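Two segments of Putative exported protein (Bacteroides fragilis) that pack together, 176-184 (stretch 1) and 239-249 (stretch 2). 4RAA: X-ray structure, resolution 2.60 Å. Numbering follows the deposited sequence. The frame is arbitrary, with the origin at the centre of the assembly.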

# COMPACT_ATOMS: atom_id res chain seq x y z
N GLU A 176 -20.52 -22.94 0.06
CA GLU A 176 -21.11 -23.90 1.00
C GLU A 176 -20.05 -24.83 1.57
O GLU A 176 -19.94 -24.98 2.79
CB GLU A 176 -22.22 -24.72 0.34
CG GLU A 176 -23.34 -23.89 -0.26
CD GLU A 176 -24.52 -24.73 -0.75
OE1 GLU A 176 -25.02 -25.58 0.03
OE2 GLU A 176 -24.97 -24.52 -1.90
N PHE A 177 -19.30 -25.49 0.69
CA PHE A 177 -18.23 -26.39 1.08
C PHE A 177 -16.99 -25.55 1.38
O PHE A 177 -16.48 -24.88 0.48
CB PHE A 177 -17.90 -27.41 -0.01
CG PHE A 177 -16.78 -28.34 0.37
CD1 PHE A 177 -16.98 -29.33 1.33
CD2 PHE A 177 -15.52 -28.19 -0.20
CE1 PHE A 177 -15.95 -30.17 1.71
CE2 PHE A 177 -14.48 -29.03 0.17
CZ PHE A 177 -14.69 -30.03 1.12
N LYS A 178 -16.54 -25.58 2.64
CA LYS A 178 -15.37 -24.83 3.09
C LYS A 178 -14.25 -25.79 3.49
O LYS A 178 -14.49 -26.74 4.23
CB LYS A 178 -15.71 -23.91 4.27
CG LYS A 178 -16.70 -22.80 3.93
CD LYS A 178 -16.76 -21.72 5.01
CE LYS A 178 -17.27 -22.22 6.36
NZ LYS A 178 -17.28 -21.12 7.37
N SER A 179 -13.05 -25.51 2.98
CA SER A 179 -11.87 -26.34 3.25
C SER A 179 -10.57 -25.60 2.96
O SER A 179 -10.55 -24.60 2.22
CB SER A 179 -11.91 -27.61 2.39
OG SER A 179 -10.76 -28.43 2.58
N GLY A 180 -9.50 -26.11 3.57
CA GLY A 180 -8.15 -25.62 3.33
C GLY A 180 -7.60 -26.13 2.01
O GLY A 180 -6.69 -25.51 1.44
N TYR A 181 -8.16 -27.24 1.51
CA TYR A 181 -7.76 -27.89 0.26
C TYR A 181 -8.65 -27.43 -0.91
O TYR A 181 -9.86 -27.60 -0.84
CB TYR A 181 -7.81 -29.41 0.45
CG TYR A 181 -6.93 -29.90 1.59
CD1 TYR A 181 -5.57 -30.15 1.39
CD2 TYR A 181 -7.45 -30.10 2.88
CE1 TYR A 181 -4.74 -30.59 2.42
CE2 TYR A 181 -6.63 -30.55 3.93
CZ TYR A 181 -5.28 -30.79 3.70
OH TYR A 181 -4.45 -31.22 4.71
N THR A 182 -8.02 -26.86 -1.94
CA THR A 182 -8.67 -26.38 -3.18
C THR A 182 -8.37 -27.35 -4.31
O THR A 182 -7.26 -27.86 -4.38
CB THR A 182 -8.09 -25.03 -3.63
OG1 THR A 182 -8.05 -24.13 -2.52
CG2 THR A 182 -8.91 -24.40 -4.79
N THR A 183 -9.32 -27.54 -5.22
CA THR A 183 -9.14 -28.52 -6.32
C THR A 183 -8.97 -27.93 -7.72
O THR A 183 -8.21 -28.50 -8.50
CB THR A 183 -10.26 -29.58 -6.35
OG1 THR A 183 -9.92 -30.60 -7.31
CG2 THR A 183 -11.65 -29.00 -6.68
N GLY A 184 -9.68 -26.85 -8.03
CA GLY A 184 -9.66 -26.25 -9.37
C GLY A 184 -8.36 -25.55 -9.76
O GLY A 184 -7.35 -25.72 -9.08
N GLN A 239 -15.76 -32.88 6.78
CA GLN A 239 -16.30 -31.51 6.89
C GLN A 239 -15.21 -30.45 6.66
O GLN A 239 -15.13 -29.46 7.40
CB GLN A 239 -17.02 -31.29 8.25
CG GLN A 239 -18.04 -32.36 8.64
CD GLN A 239 -19.27 -32.46 7.75
OE1 GLN A 239 -19.73 -33.56 7.43
NE2 GLN A 239 -19.80 -31.31 7.34
N GLY A 240 -14.38 -30.66 5.64
CA GLY A 240 -13.31 -29.71 5.28
C GLY A 240 -11.94 -29.85 5.92
O GLY A 240 -11.00 -29.17 5.51
N ASN A 241 -11.83 -30.74 6.91
CA ASN A 241 -10.56 -30.95 7.64
C ASN A 241 -9.50 -31.74 6.86
O ASN A 241 -8.32 -31.42 6.99
CB ASN A 241 -10.82 -31.65 8.98
CG ASN A 241 -11.76 -30.88 9.89
OD1 ASN A 241 -12.57 -31.48 10.59
ND2 ASN A 241 -11.68 -29.56 9.88
N SER A 242 -9.91 -32.75 6.09
CA SER A 242 -8.99 -33.64 5.34
C SER A 242 -9.00 -33.41 3.83
O SER A 242 -9.96 -32.87 3.28
CB SER A 242 -9.35 -35.10 5.60
OG SER A 242 -9.31 -35.36 6.99
N ASN A 243 -7.94 -33.87 3.17
CA ASN A 243 -7.79 -33.73 1.72
C ASN A 243 -8.59 -34.78 0.95
O ASN A 243 -8.19 -35.93 0.82
CB ASN A 243 -6.31 -33.75 1.29
CG ASN A 243 -6.09 -33.26 -0.14
OD1 ASN A 243 -7.02 -32.86 -0.86
ND2 ASN A 243 -4.83 -33.28 -0.57
N TYR A 244 -9.76 -34.35 0.48
CA TYR A 244 -10.66 -35.12 -0.40
C TYR A 244 -10.14 -35.43 -1.80
O TYR A 244 -10.68 -36.33 -2.46
CB TYR A 244 -11.99 -34.35 -0.59
CG TYR A 244 -11.82 -32.95 -1.18
CD1 TYR A 244 -11.79 -32.74 -2.57
CD2 TYR A 244 -11.67 -31.83 -0.34
CE1 TYR A 244 -11.62 -31.46 -3.10
CE2 TYR A 244 -11.50 -30.55 -0.87
CZ TYR A 244 -11.48 -30.37 -2.24
OH TYR A 244 -11.32 -29.10 -2.74
N LEU A 245 -9.16 -34.66 -2.29
CA LEU A 245 -8.60 -34.80 -3.65
C LEU A 245 -8.28 -36.23 -4.10
O LEU A 245 -8.47 -36.54 -5.28
CB LEU A 245 -7.35 -33.92 -3.81
CG LEU A 245 -6.66 -33.84 -5.18
CD1 LEU A 245 -7.61 -33.30 -6.25
CD2 LEU A 245 -5.41 -32.97 -5.08
N TYR A 246 -7.81 -37.08 -3.19
CA TYR A 246 -7.50 -38.49 -3.53
C TYR A 246 -8.79 -39.23 -3.82
O TYR A 246 -8.87 -39.88 -4.85
CB TYR A 246 -6.71 -39.24 -2.44
CG TYR A 246 -6.51 -40.73 -2.78
CD1 TYR A 246 -5.58 -41.15 -3.76
CD2 TYR A 246 -7.26 -41.74 -2.14
CE1 TYR A 246 -5.41 -42.49 -4.08
CE2 TYR A 246 -7.10 -43.09 -2.45
CZ TYR A 246 -6.17 -43.46 -3.42
OH TYR A 246 -6.00 -44.79 -3.71
N ASP A 247 -9.75 -39.15 -2.90
CA ASP A 247 -11.05 -39.81 -3.07
C ASP A 247 -11.82 -39.29 -4.28
O ASP A 247 -12.50 -40.06 -4.96
CB ASP A 247 -11.93 -39.70 -1.81
CG ASP A 247 -11.50 -40.63 -0.69
OD1 ASP A 247 -10.77 -41.63 -0.92
OD2 ASP A 247 -11.93 -40.39 0.45
N LEU A 248 -11.69 -37.99 -4.54
CA LEU A 248 -12.33 -37.36 -5.69
C LEU A 248 -11.86 -37.95 -7.03
O LEU A 248 -12.66 -38.20 -7.92
CB LEU A 248 -12.09 -35.84 -5.64
CG LEU A 248 -12.64 -34.95 -6.75
CD1 LEU A 248 -14.12 -35.21 -7.00
CD2 LEU A 248 -12.41 -33.48 -6.43
N ILE A 249 -10.55 -38.18 -7.14
CA ILE A 249 -9.93 -38.77 -8.34
C ILE A 249 -10.36 -40.23 -8.56
O ILE A 249 -10.46 -40.67 -9.71
CB ILE A 249 -8.39 -38.52 -8.32
CG1 ILE A 249 -8.15 -37.04 -8.68
CG2 ILE A 249 -7.62 -39.42 -9.28
CD1 ILE A 249 -6.75 -36.53 -8.47

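The contact between 176-184 and 239-249 buries 529 Å², counting both sides, and Y244 is at its centre. The Y244 CA-to-CB bond points sideways to the other stretch; chi1 at 58° (p) and chi2 at 87° then bring the end of the side chain nearer, against the backbone of stretch 1. There Y244 OH donates a hydrogen bond to Y181 O at 2.8 Å. A tyrosine suits this place because its long ring fills buried space while its terminal hydroxyl satisfies a carbonyl in a segment with no regular helix or strand.

The Y244 ring is also held by its neighbours. F177, with chi1 at 179° (t), likewise starts sideways and brings its end nearer, so that F177 CE2 lies 3.5 Å from Y244 CE2. The ring planes meet at 80° with centroids 5.4 Å apart, an offset edge-to-face pair in which the F177 edge addresses the Y244 face. Apolar contact continues at Y181 CB, 4.1 Å from Y244 CE2.

S179 makes the second cross-stretch hydrogen bond. Its CB points toward stretch 2, and chi1 at 178° (t) places S179 OG 3.0 Å from G240 O, to which it donates. The same oxygen accepts from Y181 N within stretch 1 (Y181 N to S179 OG 3.1 Å, angle 164°), so one small hydroxyl braces its own segment while tying it to stretch 2. The backbones come close here, with S179 CA and G240 CA 4.2 Å apart. G240 adopts phi/psi of 90/-8, where a CB would be jammed against the preceding carbonyl oxygen; an ideal CB would also lie 2.2 Å from K178 O, a clash. Without one, G240 CA approaches K178 O to 3.4 Å in a CA-H...O contact.

Y181 points toward stretch 2 with chi1 at -58° (m), laying a ring face against N243. N243 CB sits 3.7 Å from the Y181 ring centroid and 12° off its normal, a CH-pi contact; N241 O lies at the ring edge, 3.6 Å from Y181 CE2. N243, with chi1 at -166° (t), has a further role: N243 OD1 accepts from L245 N at 3.1 Å (angle 150°), capping the turn that leads into the helix.

T183 is buried, its CB directed toward stretch 2, with T183 CB 3.8 Å from Y244 OH. T183 OG1, hydrogen-bonded elsewhere in the structure, lies 3.7 Å from L245 CD1 and 3.9 Å from L248 CD2, so the compact threonine meets leucine methyls without leaving its polar atom unsatisfied.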